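Mannitol dehydrogenase (Pseudomonas fluorescens, PDB 1LJ8) binds NAD and probably catalyses the reversible, NAD-dependent oxidation of D-mannitol at C2 to D-fructose. Local coordinates at residues Phe83-Leu88 with Val256-Phe261; Gln79-Thr84 with Ile102-Leu107; Glu293-Leu298 with Thr352-Thr357. One frame throughout, in Å; residues are numbered along the deposited sequence.

Contact 1: Phe83-Leu88 with Val256-Phe261; sequences FTLYEL and VVCEPF
Strand 256-258 closes one end of the Rossmann-domain sheet, pairing in parallel with strand 83-87; the two directions differ by 21°. Four backbone bonds define the register. V256 N donates to T84 O at 2.8 Å, and Y86 N returns the bond to V256 O at 2.9 Å, both nearly along the C=O axis. C258 N reaches Y86 O less well, at 3.3 Å and from above the carbonyl plane, whereas L88 N meets C258 O at 2.9 Å just past the strand end.

On the face L85 shares with V256 and C258, L85 CB passes 4.1 Å from V256 CG1. With CG anti to the backbone N (chi1 -177°), L85 CG is 3.9 Å from C258 SG. Then CD1 touches both V256 CG1 and C258 SG, while CD2, within the two segments, meets C258 SG. V256 CG1 also meets the edge of the F83 ring at CE1 (3.8 Å). On the other face, V257 CG1 touches both Y86 CD2 and L88 CD1, while L88 CD2 covers one face of the Y86 ring.

The V256 side chain lies about 4 Å from those of NAD-binding T233 and G36 (nearest atoms), so this edge strand borders the cofactor site. Water 1 lies within bonding distance of E87 OE2 and P260 O. Across the strands, side chains thus meet mainly through carbon and sulfur; E87 carries its charge near the C-terminal end, matched by R231.

Contact 2: Gln79-Thr84 with Ile102-Leu107; sequences QDYLFT and ISDMLL
A tight type I' turn from Q79 to L82, closed by L82 N donating to Q79 O, leads out of helix 69-77 into the beta hairpin of strands 83-87 and 96-107. The helix ends in a Schellman motif with D80 at positive phi, and Y81 N bonds back to L76 O. Y81, also at positive phi (70°), carries its side chain toward the second hairpin strand.

The ring lies along the backbone of 103-105. D104 CA stands 3.6 Å from the Y81 ring centroid and only 3° off the normal, a CH-pi contact over the face. Further along the ring, Y81 CE2 is 3.5 Å from D104 C and 3.6 Å from M105 CB (a selenomethionine). At the root, Y81 CB meets I102 O at 3.3 Å. D104 folds its carboxylate back so that OD2 takes a weak bond from M105 N, 2.8 Å long; the carboxylate plane is turned 73° from the ring.

No direct hydrogen bond joins the segments. Water 2 lies between them instead, accepting from I102 N at 2.9 Å and possibly donating to Y81 O, 2.8 Å away. Beside it, I102 CD1 approaches the F83 ring at CE2 (3.7 Å), the two side chains crossing at about a right angle.

Around this site, Y81 also touches R73 and L76 of helix 69-77, while M105 packs on D69, an NAD-binding residue of that helix. Strand 59-64 flanks strand 96-107, with S103 hydrogen-bonded to S59 and D104 paired through its backbone with G62.

Contact 3: Glu293-Leu298 with Thr352-Thr357; sequences EMKIGL and TDYKQT
The Y354 ring is approached over one face by M294, a selenomethionine, and at its edge by L298. M294 SE lies 4.0 Å from the Y354 ring centroid and 12° off the normal, a Met-aromatic contact in its selenium form. The terminal methyl covers the phenol end of the same face: M294 CE is 3.6 Å from the centroid, a CH-pi contact, and 3.4 Å from Y354 CZ. Near the ring plane, L298 CD1 meets Y354 CD2 at 3.8 Å.

Torsions explain the fit. In M294, CG is anti to the backbone N and the chain stays extended until chi3, where it turns (chi3 76°) and lays CE over the ring. Y354 CG is likewise anti to its backbone N, so that the two side chains reach toward each other, tip to tip, from helices 289-313 and 351-362. Their short segments cross at -49°, with axes no nearer than 11.5 Å, a separation bridged mainly by side chains, with the Y354 hydroxyl reaching the backbone CA of K295.

That hydroxyl ends against carbon atoms, Y354 OH standing 3.4 Å from K295 CA. K295 itself bends away; its NZ hydrogen-bonds to N300 and to the NAD-binding residue N191, and its side chain comes to about 4 Å from the bound NAD between nearest atoms. L298 CD1 also rests on K355 CG (3.9 Å), while K355 NZ runs on to a salt bridge with D336.

An alanine in place of Y354 would remove the ring from M294, L298 and the base of K295, and would probably loosen the coupling between these helices.

No hydrogen bond links the segments. The contact therefore probably rests on dispersion, with the ring face meeting SE and a methyl, and the lysines contribute carbon here while their charged ends are held by other residues.

How the contacts relate
Contacts 1 and 2 share F83 and T84 and work on the same sheet: strand 83-87 pairs with 256-258 on one side and with 96-107 on the other. Contact 1 is buried and fixed by direct backbone bonds. Contact 2 is only partly buried and, where strand 96-107 runs on beyond its pairing with 83-87 and faces the preceding turn, relies on a tyrosine ring and a water. Contact 3, in the C-terminal domain, is also buried, but joins helices mainly through side chains, without a hydrogen bond between them. Its centre is about 22 Å from that of contact 1 and about 34 Å from that of contact 2, on the opposite side of the chain's centre. All three have residues near NAD-binding positions.

Contact 1: Phe83-Leu88 with Val256-Phe261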
ATOM      1  N   PHE A  83      13.656   2.953 -15.417  1.00 12.91           N
ATOM      2  CA  PHE A  83      12.505   3.838 -15.267  1.00 11.19           C
ATOM      3  C   PHE A  83      13.007   5.041 -14.493  1.00 10.61           C
ATOM      4  O   PHE A  83      14.020   4.937 -13.785  1.00 11.56           O
ATOM      5  CB  PHE A  83      11.315   3.163 -14.551  1.00 10.94           C
ATOM      6  CG  PHE A  83      11.608   2.686 -13.153  1.00 11.55           C
ATOM      7  CD1 PHE A  83      11.381   3.542 -12.056  1.00 11.82           C
ATOM      8  CD2 PHE A  83      12.135   1.421 -12.934  1.00 12.44           C
ATOM      9  CE1 PHE A  83      11.690   3.128 -10.746  1.00 11.31           C
ATOM     10  CE2 PHE A  83      12.453   0.978 -11.630  1.00 11.42           C
ATOM     11  CZ  PHE A  83      12.233   1.840 -10.516  1.00 10.07           C
ATOM     12  N   THR A  84      12.291   6.150 -14.624  1.00 10.72           N
ATOM     13  CA  THR A  84      12.684   7.383 -13.958  1.00 10.70           C
ATOM     14  C   THR A  84      11.940   7.529 -12.627  1.00 11.45           C
ATOM     15  O   THR A  84      10.705   7.353 -12.559  1.00 11.89           O
ATOM     16  CB  THR A  84      12.301   8.634 -14.816  1.00 10.69           C
ATOM     17  OG1 THR A  84      12.730   8.443 -16.189  1.00 11.94           O
ATOM     18  CG2 THR A  84      12.966   9.890 -14.275  1.00 12.58           C
ATOM     19  N   LEU A  85      12.696   7.886 -11.600  1.00 11.66           N
ATOM     20  CA  LEU A  85      12.129   8.210 -10.297  1.00 11.73           C
ATOM     21  C   LEU A  85      12.101   9.751 -10.328  1.00 13.15           C
ATOM     22  O   LEU A  85      13.150  10.399 -10.436  1.00 13.77           O
ATOM     23  CB  LEU A  85      13.010   7.696  -9.186  1.00 12.02           C
ATOM     24  CG  LEU A  85      12.348   8.001  -7.819  1.00 14.66           C
ATOM     25  CD1 LEU A  85      12.425   6.802  -6.906  1.00 16.08           C
ATOM     26  CD2 LEU A  85      13.051   9.172  -7.224  1.00 18.20           C
ATOM     27  N   TYR A  86      10.913  10.332 -10.238  1.00 14.05           N
ATOM     28  CA  TYR A  86      10.746  11.786 -10.360  1.00 13.75           C
ATOM     29  C   TYR A  86      10.173  12.296  -9.044  1.00 15.04           C
ATOM     30  O   TYR A  86       8.962  12.170  -8.796  1.00 14.26           O
ATOM     31  CB  TYR A  86       9.790  12.025 -11.529  1.00 14.72           C
ATOM     32  CG  TYR A  86       9.513  13.468 -11.947  1.00 15.59           C
ATOM     33  CD1 TYR A  86      10.374  14.499 -11.592  1.00 16.99           C
ATOM     34  CD2 TYR A  86       8.408  13.769 -12.744  1.00 16.02           C
ATOM     35  CE1 TYR A  86      10.135  15.857 -12.047  1.00 17.83           C
ATOM     36  CE2 TYR A  86       8.170  15.093 -13.201  1.00 17.43           C
ATOM     37  CZ  TYR A  86       9.046  16.110 -12.844  1.00 17.62           C
ATOM     38  OH  TYR A  86       8.839  17.395 -13.326  1.00 20.14           O
ATOM     39  N   GLU A  87      11.042  12.880  -8.217  1.00 14.32           N
ATOM     40  CA  GLU A  87      10.622  13.402  -6.911  1.00 16.19           C
ATOM     41  C   GLU A  87       9.955  14.756  -7.082  1.00 17.25           C
ATOM     42  O   GLU A  87      10.438  15.590  -7.823  1.00 16.40           O
ATOM     43  CB  GLU A  87      11.835  13.532  -5.956  1.00 16.88           C
ATOM     44  CG  GLU A  87      12.496  12.181  -5.573  1.00 19.30           C
ATOM     45  CD  GLU A  87      13.708  12.355  -4.676  1.00 21.30           C
ATOM     46  OE1 GLU A  87      14.233  13.500  -4.632  1.00 22.43           O
ATOM     47  OE2 GLU A  87      14.145  11.347  -4.045  1.00 21.71           O
ATOM     48  N   LEU A  88       8.814  14.958  -6.426  1.00 18.05           N
ATOM     49  CA  LEU A  88       8.088  16.225  -6.539  1.00 17.92           C
ATOM     50  C   LEU A  88       7.811  16.774  -5.139  1.00 18.64           C
ATOM     51  O   LEU A  88       7.270  16.072  -4.304  1.00 17.56           O
ATOM     52  CB  LEU A  88       6.778  15.996  -7.283  1.00 16.83           C
ATOM     53  CG  LEU A  88       6.885  15.465  -8.722  1.00 19.24           C
ATOM     54  CD1 LEU A  88       5.520  14.884  -9.171  1.00 18.09           C
ATOM     55  CD2 LEU A  88       7.336  16.593  -9.623  1.00 19.67           C
ATOM     56  N   VAL A 256       8.010   6.753 -12.178  1.00 11.01           N
ATOM     57  CA  VAL A 256       7.323   6.683 -10.872  1.00  9.75           C
ATOM     58  C   VAL A 256       7.504   8.078 -10.250  1.00 13.21           C
ATOM     59  O   VAL A 256       8.594   8.655 -10.327  1.00 12.89           O
ATOM     60  CB  VAL A 256       7.880   5.594  -9.925  1.00 10.52           C
ATOM     61  CG1 VAL A 256       9.367   5.863  -9.516  1.00 11.85           C
ATOM     62  CG2 VAL A 256       6.978   5.537  -8.629  1.00  9.71           C
ATOM     63  N   VAL A 257       6.419   8.648  -9.725  1.00 11.93           N
ATOM     64  CA  VAL A 257       6.517   9.967  -9.089  1.00 12.75           C
ATOM     65  C   VAL A 257       6.331   9.749  -7.583  1.00 12.84           C
ATOM     66  O   VAL A 257       5.575   8.848  -7.168  1.00 11.44           O
ATOM     67  CB  VAL A 257       5.422  10.964  -9.612  1.00 15.79           C
ATOM     68  CG1 VAL A 257       5.750  11.361 -11.070  1.00 15.24           C
ATOM     69  CG2 VAL A 257       4.043  10.358  -9.529  1.00 18.18           C
ATOM     70  N   CYS A 258       6.988  10.574  -6.766  1.00 12.93           N
ATOM     71  CA  CYS A 258       6.900  10.365  -5.309  1.00 12.10           C
ATOM     72  C   CYS A 258       7.416  11.601  -4.606  1.00 13.95           C
ATOM     73  O   CYS A 258       8.066  12.454  -5.225  1.00 12.66           O
ATOM     74  CB  CYS A 258       7.786   9.161  -4.899  1.00 11.22           C
ATOM     75  SG  CYS A 258       9.547   9.263  -5.443  1.00 14.33           S
ATOM     76  N   GLU A 259       7.076  11.729  -3.320  1.00 13.40           N
ATOM     77  CA  GLU A 259       7.549  12.858  -2.529  1.00 14.18           C
ATOM     78  C   GLU A 259       9.016  12.661  -2.169  1.00 13.24           C
ATOM     79  O   GLU A 259       9.541  11.576  -2.249  1.00 13.96           O
ATOM     80  CB  GLU A 259       6.750  12.967  -1.223  1.00 12.10           C
ATOM     81  CG  GLU A 259       6.893  11.725  -0.388  1.00 13.34           C
ATOM     82  CD  GLU A 259       6.255  11.805   1.002  1.00 15.68           C
ATOM     83  OE1 GLU A 259       5.966  10.721   1.537  1.00 13.49           O
ATOM     84  OE2 GLU A 259       6.075  12.912   1.582  1.00 14.54           O
ATOM     85  N   PRO A 260       9.687  13.733  -1.744  1.00 14.27           N
ATOM     86  CA  PRO A 260      11.105  13.657  -1.356  1.00 15.58           C
ATOM     87  C   PRO A 260      11.297  12.790  -0.115  1.00 13.03           C
ATOM     88  O   PRO A 260      12.268  12.037  -0.014  1.00 15.00           O
ATOM     89  CB  PRO A 260      11.493  15.131  -1.050  1.00 16.81           C
ATOM     90  CG  PRO A 260      10.442  15.948  -1.713  1.00 18.04           C
ATOM     91  CD  PRO A 260       9.188  15.114  -1.795  1.00 16.88           C
ATOM     92  N   PHE A 261      10.395  12.906   0.849  1.00 14.55           N
ATOM     93  CA  PHE A 261      10.498  12.117   2.081  1.00 15.87           C
ATOM     94  C   PHE A 261      10.414  10.599   1.774  1.00 15.76           C
ATOM     95  O   PHE A 261       9.627  10.181   0.926  1.00 16.57           O
ATOM     96  CB  PHE A 261       9.356  12.433   3.044  1.00 16.71           C
ATOM     97  CG  PHE A 261       9.421  11.633   4.328  1.00 19.45           C
ATOM     98  CD1 PHE A 261      10.315  11.984   5.334  1.00 21.81           C
ATOM     99  CD2 PHE A 261       8.622  10.502   4.499  1.00 17.90           C
ATOM    100  CE1 PHE A 261      10.413  11.212   6.512  1.00 24.62           C
ATOM    101  CE2 PHE A 261       8.721   9.717   5.676  1.00 20.42           C
ATOM    102  CZ  PHE A 261       9.603  10.069   6.669  1.00 22.01           C
TER
HETATM  103  O   HOH W   1      14.664  12.355  -1.071  1.00 31.59           O

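Contact 2: Gln79-Thr84 with Ile102-Leu107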
ATOM      1  N   GLN A  79      12.028  -0.258 -22.138  1.00 14.27           N
ATOM      2  CA  GLN A  79      13.048   0.666 -21.627  1.00 13.51           C
ATOM      3  C   GLN A  79      14.237  -0.124 -21.012  1.00 14.33           C
ATOM      4  O   GLN A  79      15.061   0.442 -20.279  1.00 12.21           O
ATOM      5  CB  GLN A  79      12.432   1.625 -20.571  1.00 13.12           C
ATOM      6  CG  GLN A  79      11.403   2.483 -21.260  1.00 14.19           C
ATOM      7  CD  GLN A  79      10.665   3.504 -20.396  1.00 13.81           C
ATOM      8  OE1 GLN A  79       9.910   4.293 -20.943  1.00 14.39           O
ATOM      9  NE2 GLN A  79      10.868   3.486 -19.061  1.00 11.95           N
ATOM     10  N   ASP A  80      14.328  -1.415 -21.340  1.00 13.73           N
ATOM     11  CA  ASP A  80      15.408  -2.280 -20.843  1.00 14.19           C
ATOM     12  C   ASP A  80      15.323  -2.344 -19.307  1.00 14.49           C
ATOM     13  O   ASP A  80      16.319  -2.518 -18.605  1.00 14.43           O
ATOM     14  CB  ASP A  80      16.774  -1.726 -21.288  1.00 16.24           C
ATOM     15  CG  ASP A  80      16.919  -1.659 -22.800  1.00 16.44           C
ATOM     16  OD1 ASP A  80      16.661  -2.705 -23.459  1.00 18.96           O
ATOM     17  OD2 ASP A  80      17.270  -0.560 -23.319  1.00 17.01           O
ATOM     18  N   TYR A  81      14.101  -2.220 -18.819  1.00 12.95           N
ATOM     19  CA  TYR A  81      13.764  -2.257 -17.395  1.00 14.01           C
ATOM     20  C   TYR A  81      14.233  -1.053 -16.584  1.00 14.76           C
ATOM     21  O   TYR A  81      14.097  -1.017 -15.356  1.00 14.64           O
ATOM     22  CB  TYR A  81      14.169  -3.596 -16.754  1.00 13.83           C
ATOM     23  CG  TYR A  81      13.193  -4.680 -17.176  1.00 14.70           C
ATOM     24  CD1 TYR A  81      13.453  -5.489 -18.279  1.00 14.09           C
ATOM     25  CD2 TYR A  81      11.936  -4.797 -16.554  1.00 14.38           C
ATOM     26  CE1 TYR A  81      12.455  -6.380 -18.775  1.00 15.81           C
ATOM     27  CE2 TYR A  81      10.964  -5.686 -17.037  1.00 15.40           C
ATOM     28  CZ  TYR A  81      11.232  -6.463 -18.156  1.00 15.31           C
ATOM     29  OH  TYR A  81      10.226  -7.283 -18.679  1.00 17.67           O
ATOM     30  N   LEU A  82      14.677  -0.013 -17.288  1.00 12.90           N
ATOM     31  CA  LEU A  82      15.035   1.247 -16.614  1.00 13.57           C
ATOM     32  C   LEU A  82      13.735   2.105 -16.452  1.00 14.25           C
ATOM     33  O   LEU A  82      12.813   1.986 -17.246  1.00 13.15           O
ATOM     34  CB  LEU A  82      16.030   2.061 -17.478  1.00 12.52           C
ATOM     35  CG  LEU A  82      17.392   1.411 -17.759  1.00 15.00           C
ATOM     36  CD1 LEU A  82      18.197   2.262 -18.764  1.00 13.15           C
ATOM     37  CD2 LEU A  82      18.156   1.248 -16.465  1.00 14.29           C
ATOM     38  N   PHE A  83      13.656   2.953 -15.417  1.00 12.91           N
ATOM     39  CA  PHE A  83      12.505   3.838 -15.267  1.00 11.19           C
ATOM     40  C   PHE A  83      13.007   5.041 -14.493  1.00 10.61           C
ATOM     41  O   PHE A  83      14.020   4.937 -13.785  1.00 11.56           O
ATOM     42  CB  PHE A  83      11.315   3.163 -14.551  1.00 10.94           C
ATOM     43  CG  PHE A  83      11.608   2.686 -13.153  1.00 11.55           C
ATOM     44  CD1 PHE A  83      11.381   3.542 -12.056  1.00 11.82           C
ATOM     45  CD2 PHE A  83      12.135   1.421 -12.934  1.00 12.44           C
ATOM     46  CE1 PHE A  83      11.690   3.128 -10.746  1.00 11.31           C
ATOM     47  CE2 PHE A  83      12.453   0.978 -11.630  1.00 11.42           C
ATOM     48  CZ  PHE A  83      12.233   1.840 -10.516  1.00 10.07           C
ATOM     49  N   THR A  84      12.291   6.150 -14.624  1.00 10.72           N
ATOM     50  CA  THR A  84      12.684   7.383 -13.958  1.00 10.70           C
ATOM     51  C   THR A  84      11.940   7.529 -12.627  1.00 11.45           C
ATOM     52  O   THR A  84      10.705   7.353 -12.559  1.00 11.89           O
ATOM     53  CB  THR A  84      12.301   8.634 -14.816  1.00 10.69           C
ATOM     54  OG1 THR A  84      12.730   8.443 -16.189  1.00 11.94           O
ATOM     55  CG2 THR A  84      12.966   9.890 -14.275  1.00 12.58           C
ATOM     56  N   ILE A 102      15.874  -2.916 -11.145  1.00 12.63           N
ATOM     57  CA  ILE A 102      14.941  -3.965 -11.579  1.00 11.59           C
ATOM     58  C   ILE A 102      15.513  -4.397 -12.943  1.00 11.90           C
ATOM     59  O   ILE A 102      15.711  -3.559 -13.843  1.00 11.77           O
ATOM     60  CB  ILE A 102      13.514  -3.431 -11.752  1.00 11.83           C
ATOM     61  CG1 ILE A 102      12.955  -3.029 -10.380  1.00 10.22           C
ATOM     62  CG2 ILE A 102      12.587  -4.531 -12.415  1.00 13.02           C
ATOM     63  CD1 ILE A 102      11.533  -2.407 -10.444  1.00 10.95           C
ATOM     64  N   SER A 103      15.781  -5.701 -13.068  1.00 12.48           N
ATOM     65  CA  SER A 103      16.367  -6.244 -14.304  1.00 13.52           C
ATOM     66  C   SER A 103      15.429  -7.085 -15.167  1.00 14.26           C
ATOM     67  O   SER A 103      15.775  -7.405 -16.314  1.00 15.07           O
ATOM     68  CB  SER A 103      17.632  -7.047 -13.964  1.00 14.00           C
ATOM     69  OG  SER A 103      17.384  -8.060 -13.011  1.00 14.85           O
ATOM     70  N   ASP A 104      14.247  -7.432 -14.665  1.00 13.70           N
ATOM     71  CA  ASP A 104      13.303  -8.217 -15.483  1.00 14.76           C
ATOM     72  C   ASP A 104      11.975  -8.187 -14.749  1.00 14.58           C
ATOM     73  O   ASP A 104      11.905  -7.705 -13.622  1.00 15.22           O
ATOM     74  CB  ASP A 104      13.770  -9.678 -15.564  1.00 13.92           C
ATOM     75  CG  ASP A 104      13.160 -10.450 -16.750  1.00 19.68           C
ATOM     76  OD1 ASP A 104      13.521 -11.644 -16.899  1.00 19.70           O
ATOM     77  OD2 ASP A 104      12.346  -9.881 -17.535  1.00 17.33           O
HETATM   78  N   MSE A 105      10.930  -8.741 -15.374  1.00 14.32           N
HETATM   79  CA  MSE A 105       9.617  -8.854 -14.739  1.00 13.96           C
HETATM   80  C   MSE A 105       8.916 -10.013 -15.465  1.00 15.68           C
HETATM   81  O   MSE A 105       8.813  -9.981 -16.696  1.00 16.24           O
HETATM   82  CB  MSE A 105       8.820  -7.575 -14.909  1.00 15.23           C
HETATM   83  CG  MSE A 105       7.438  -7.680 -14.269  1.00 16.65           C
HETATM   84 SE   MSE A 105       6.574  -5.995 -14.234  1.00 22.92          SE
HETATM   85  CE  MSE A 105       4.764  -6.617 -13.678  1.00 20.21           C
ATOM     86  N   LEU A 106       8.504 -11.028 -14.703  1.00 15.02           N
ATOM     87  CA  LEU A 106       7.814 -12.209 -15.251  1.00 14.95           C
ATOM     88  C   LEU A 106       6.328 -12.096 -14.943  1.00 15.47           C
ATOM     89  O   LEU A 106       5.940 -11.545 -13.890  1.00 15.10           O
ATOM     90  CB  LEU A 106       8.380 -13.507 -14.634  1.00 15.60           C
ATOM     91  CG  LEU A 106       9.904 -13.735 -14.806  1.00 17.01           C
ATOM     92  CD1 LEU A 106      10.245 -15.167 -14.295  1.00 19.80           C
ATOM     93  CD2 LEU A 106      10.353 -13.532 -16.257  1.00 19.69           C
ATOM     94  N   LEU A 107       5.495 -12.619 -15.856  1.00 13.70           N
ATOM     95  CA  LEU A 107       4.055 -12.603 -15.674  1.00 13.41           C
ATOM     96  C   LEU A 107       3.552 -14.025 -15.535  1.00 15.37           C
ATOM     97  O   LEU A 107       3.981 -14.920 -16.294  1.00 15.54           O
ATOM     98  CB  LEU A 107       3.363 -12.001 -16.900  1.00 13.91           C
ATOM     99  CG  LEU A 107       3.787 -10.572 -17.224  1.00 13.14           C
ATOM    100  CD1 LEU A 107       2.960 -10.072 -18.464  1.00 14.37           C
ATOM    101  CD2 LEU A 107       3.521  -9.648 -15.997  1.00 12.77           C
TER
HETATM  102  O   HOH W   2      15.308  -0.666 -12.831  1.00 12.99           O

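Contact 3: Glu293-Leu298 with Thr352-Thr357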
ATOM      1  N   GLU A 293       2.227   0.722  13.557  1.00 14.55           N
ATOM      2  CA  GLU A 293       0.868   1.009  14.081  1.00 13.15           C
ATOM      3  C   GLU A 293       0.614   2.513  14.026  1.00 14.02           C
ATOM      4  O   GLU A 293      -0.491   2.968  13.661  1.00 13.85           O
ATOM      5  CB  GLU A 293       0.725   0.523  15.545  1.00 14.87           C
ATOM      6  CG  GLU A 293       0.570  -0.982  15.646  1.00 13.62           C
ATOM      7  CD  GLU A 293       0.831  -1.530  17.050  1.00 17.78           C
ATOM      8  OE1 GLU A 293       0.936  -0.714  17.998  1.00 17.20           O
ATOM      9  OE2 GLU A 293       0.931  -2.782  17.181  1.00 19.01           O
HETATM   10  N   MSE A 294       1.631   3.266  14.427  1.00 13.34           N
HETATM   11  CA  MSE A 294       1.594   4.724  14.423  1.00 12.97           C
HETATM   12  C   MSE A 294       1.356   5.322  13.032  1.00 12.73           C
HETATM   13  O   MSE A 294       0.502   6.212  12.824  1.00 13.00           O
HETATM   14  CB  MSE A 294       2.927   5.290  14.934  1.00 17.64           C
HETATM   15  CG  MSE A 294       3.009   6.790  14.837  1.00 19.61           C
HETATM   16 SE   MSE A 294       4.910   7.397  15.015  1.00 28.40          SE
HETATM   17  CE  MSE A 294       5.563   6.933  13.248  1.00 27.96           C
ATOM     18  N   LYS A 295       2.124   4.849  12.064  1.00 10.81           N
ATOM     19  CA  LYS A 295       1.974   5.388  10.717  1.00 13.01           C
ATOM     20  C   LYS A 295       0.632   5.012  10.112  1.00 11.28           C
ATOM     21  O   LYS A 295      -0.043   5.835   9.472  1.00 12.50           O
ATOM     22  CB  LYS A 295       3.107   4.853   9.845  1.00 14.53           C
ATOM     23  CG  LYS A 295       2.986   5.372   8.409  1.00 17.05           C
ATOM     24  CD  LYS A 295       2.888   4.264   7.455  1.00 19.12           C
ATOM     25  CE  LYS A 295       2.857   4.787   6.008  1.00 18.32           C
ATOM     26  NZ  LYS A 295       1.893   3.944   5.207  1.00 14.20           N
ATOM     27  N   ILE A 296       0.233   3.757  10.288  1.00 11.46           N
ATOM     28  CA  ILE A 296      -1.053   3.322   9.731  1.00 12.08           C
ATOM     29  C   ILE A 296      -2.213   4.107  10.397  1.00 13.01           C
ATOM     30  O   ILE A 296      -3.142   4.588   9.723  1.00 12.55           O
ATOM     31  CB  ILE A 296      -1.285   1.809   9.966  1.00 12.94           C
ATOM     32  CG1 ILE A 296      -0.256   0.967   9.158  1.00 14.40           C
ATOM     33  CG2 ILE A 296      -2.727   1.448   9.553  1.00 14.52           C
ATOM     34  CD1 ILE A 296      -0.469   1.049   7.665  1.00 17.23           C
ATOM     35  N   GLY A 297      -2.158   4.257  11.720  1.00 11.96           N
ATOM     36  CA  GLY A 297      -3.249   4.944  12.417  1.00 11.95           C
ATOM     37  C   GLY A 297      -3.391   6.417  12.096  1.00 11.55           C
ATOM     38  O   GLY A 297      -4.497   6.953  11.912  1.00 12.48           O
ATOM     39  N   LEU A 298      -2.252   7.084  12.038  1.00 11.44           N
ATOM     40  CA  LEU A 298      -2.208   8.515  11.784  1.00 12.30           C
ATOM     41  C   LEU A 298      -2.135   8.906  10.321  1.00 12.53           C
ATOM     42  O   LEU A 298      -2.911   9.750   9.883  1.00 12.92           O
ATOM     43  CB  LEU A 298      -0.999   9.145  12.541  1.00 11.47           C
ATOM     44  CG  LEU A 298      -1.108   9.068  14.081  1.00 12.22           C
ATOM     45  CD1 LEU A 298       0.255   9.594  14.695  1.00 13.01           C
ATOM     46  CD2 LEU A 298      -2.313   9.924  14.566  1.00 12.81           C
ATOM     47  N   THR A 352       3.714  14.687  18.595  1.00 18.43           N
ATOM     48  CA  THR A 352       3.231  15.979  18.171  1.00 17.26           C
ATOM     49  C   THR A 352       3.965  16.441  16.932  1.00 17.63           C
ATOM     50  O   THR A 352       3.337  16.896  15.977  1.00 17.94           O
ATOM     51  CB  THR A 352       3.373  17.032  19.293  1.00 19.32           C
ATOM     52  OG1 THR A 352       2.502  16.666  20.364  1.00 21.93           O
ATOM     53  CG2 THR A 352       3.008  18.422  18.781  1.00 20.42           C
ATOM     54  N   ASP A 353       5.294  16.328  16.922  1.00 17.24           N
ATOM     55  CA  ASP A 353       6.055  16.746  15.753  1.00 17.20           C
ATOM     56  C   ASP A 353       5.736  15.822  14.580  1.00 16.48           C
ATOM     57  O   ASP A 353       5.645  16.268  13.448  1.00 17.68           O
ATOM     58  CB  ASP A 353       7.582  16.675  16.029  1.00 20.79           C
ATOM     59  CG  ASP A 353       8.062  17.712  17.080  1.00 23.35           C
ATOM     60  OD1 ASP A 353       7.389  18.730  17.264  1.00 24.39           O
ATOM     61  OD2 ASP A 353       9.110  17.478  17.714  1.00 25.66           O
ATOM     62  N   TYR A 354       5.605  14.529  14.842  1.00 16.56           N
ATOM     63  CA  TYR A 354       5.283  13.590  13.741  1.00 16.38           C
ATOM     64  C   TYR A 354       3.952  13.967  13.065  1.00 16.96           C
ATOM     65  O   TYR A 354       3.861  14.019  11.832  1.00 16.78           O
ATOM     66  CB  TYR A 354       5.216  12.167  14.285  1.00 17.23           C
ATOM     67  CG  TYR A 354       4.842  11.138  13.221  1.00 17.95           C
ATOM     68  CD1 TYR A 354       5.772  10.718  12.268  1.00 19.33           C
ATOM     69  CD2 TYR A 354       3.560  10.609  13.178  1.00 18.05           C
ATOM     70  CE1 TYR A 354       5.420   9.771  11.278  1.00 19.95           C
ATOM     71  CE2 TYR A 354       3.182   9.667  12.188  1.00 17.14           C
ATOM     72  CZ  TYR A 354       4.112   9.261  11.260  1.00 19.50           C
ATOM     73  OH  TYR A 354       3.723   8.323  10.320  1.00 20.94           O
ATOM     74  N   LYS A 355       2.915  14.249  13.859  1.00 17.12           N
ATOM     75  CA  LYS A 355       1.627  14.631  13.284  1.00 17.21           C
ATOM     76  C   LYS A 355       1.758  15.917  12.464  1.00 17.04           C
ATOM     77  O   LYS A 355       1.139  16.059  11.411  1.00 14.63           O
ATOM     78  CB  LYS A 355       0.544  14.770  14.379  1.00 17.48           C
ATOM     79  CG  LYS A 355       0.149  13.431  14.998  1.00 16.25           C
ATOM     80  CD  LYS A 355      -0.897  13.619  16.114  1.00 16.59           C
ATOM     81  CE  LYS A 355      -0.250  14.120  17.440  1.00 16.40           C
ATOM     82  NZ  LYS A 355      -1.325  14.291  18.443  1.00 16.32           N
ATOM     83  N   GLN A 356       2.576  16.867  12.920  1.00 15.90           N
ATOM     84  CA  GLN A 356       2.781  18.051  12.103  1.00 16.49           C
ATOM     85  C   GLN A 356       3.476  17.694  10.766  1.00 16.41           C
ATOM     86  O   GLN A 356       3.119  18.248   9.728  1.00 16.84           O
ATOM     87  CB  GLN A 356       3.611  19.130  12.853  1.00 19.35           C
ATOM     88  CG  GLN A 356       3.793  20.436  12.017  1.00 19.55           C
ATOM     89  CD  GLN A 356       2.486  21.114  11.606  1.00 22.44           C
ATOM     90  OE1 GLN A 356       1.602  21.303  12.433  1.00 26.27           O
ATOM     91  NE2 GLN A 356       2.351  21.466  10.329  1.00 21.15           N
ATOM     92  N   THR A 357       4.428  16.763  10.775  1.00 15.81           N
ATOM     93  CA  THR A 357       5.060  16.424   9.501  1.00 17.65           C
ATOM     94  C   THR A 357       4.029  15.778   8.548  1.00 16.29           C
ATOM     95  O   THR A 357       4.164  15.917   7.337  1.00 16.00           O
ATOM     96  CB  THR A 357       6.287  15.515   9.670  1.00 17.62           C
ATOM     97  OG1 THR A 357       5.899  14.244  10.212  1.00 21.49           O
ATOM     98  CG2 THR A 357       7.336  16.179  10.589  1.00 17.86           C
TER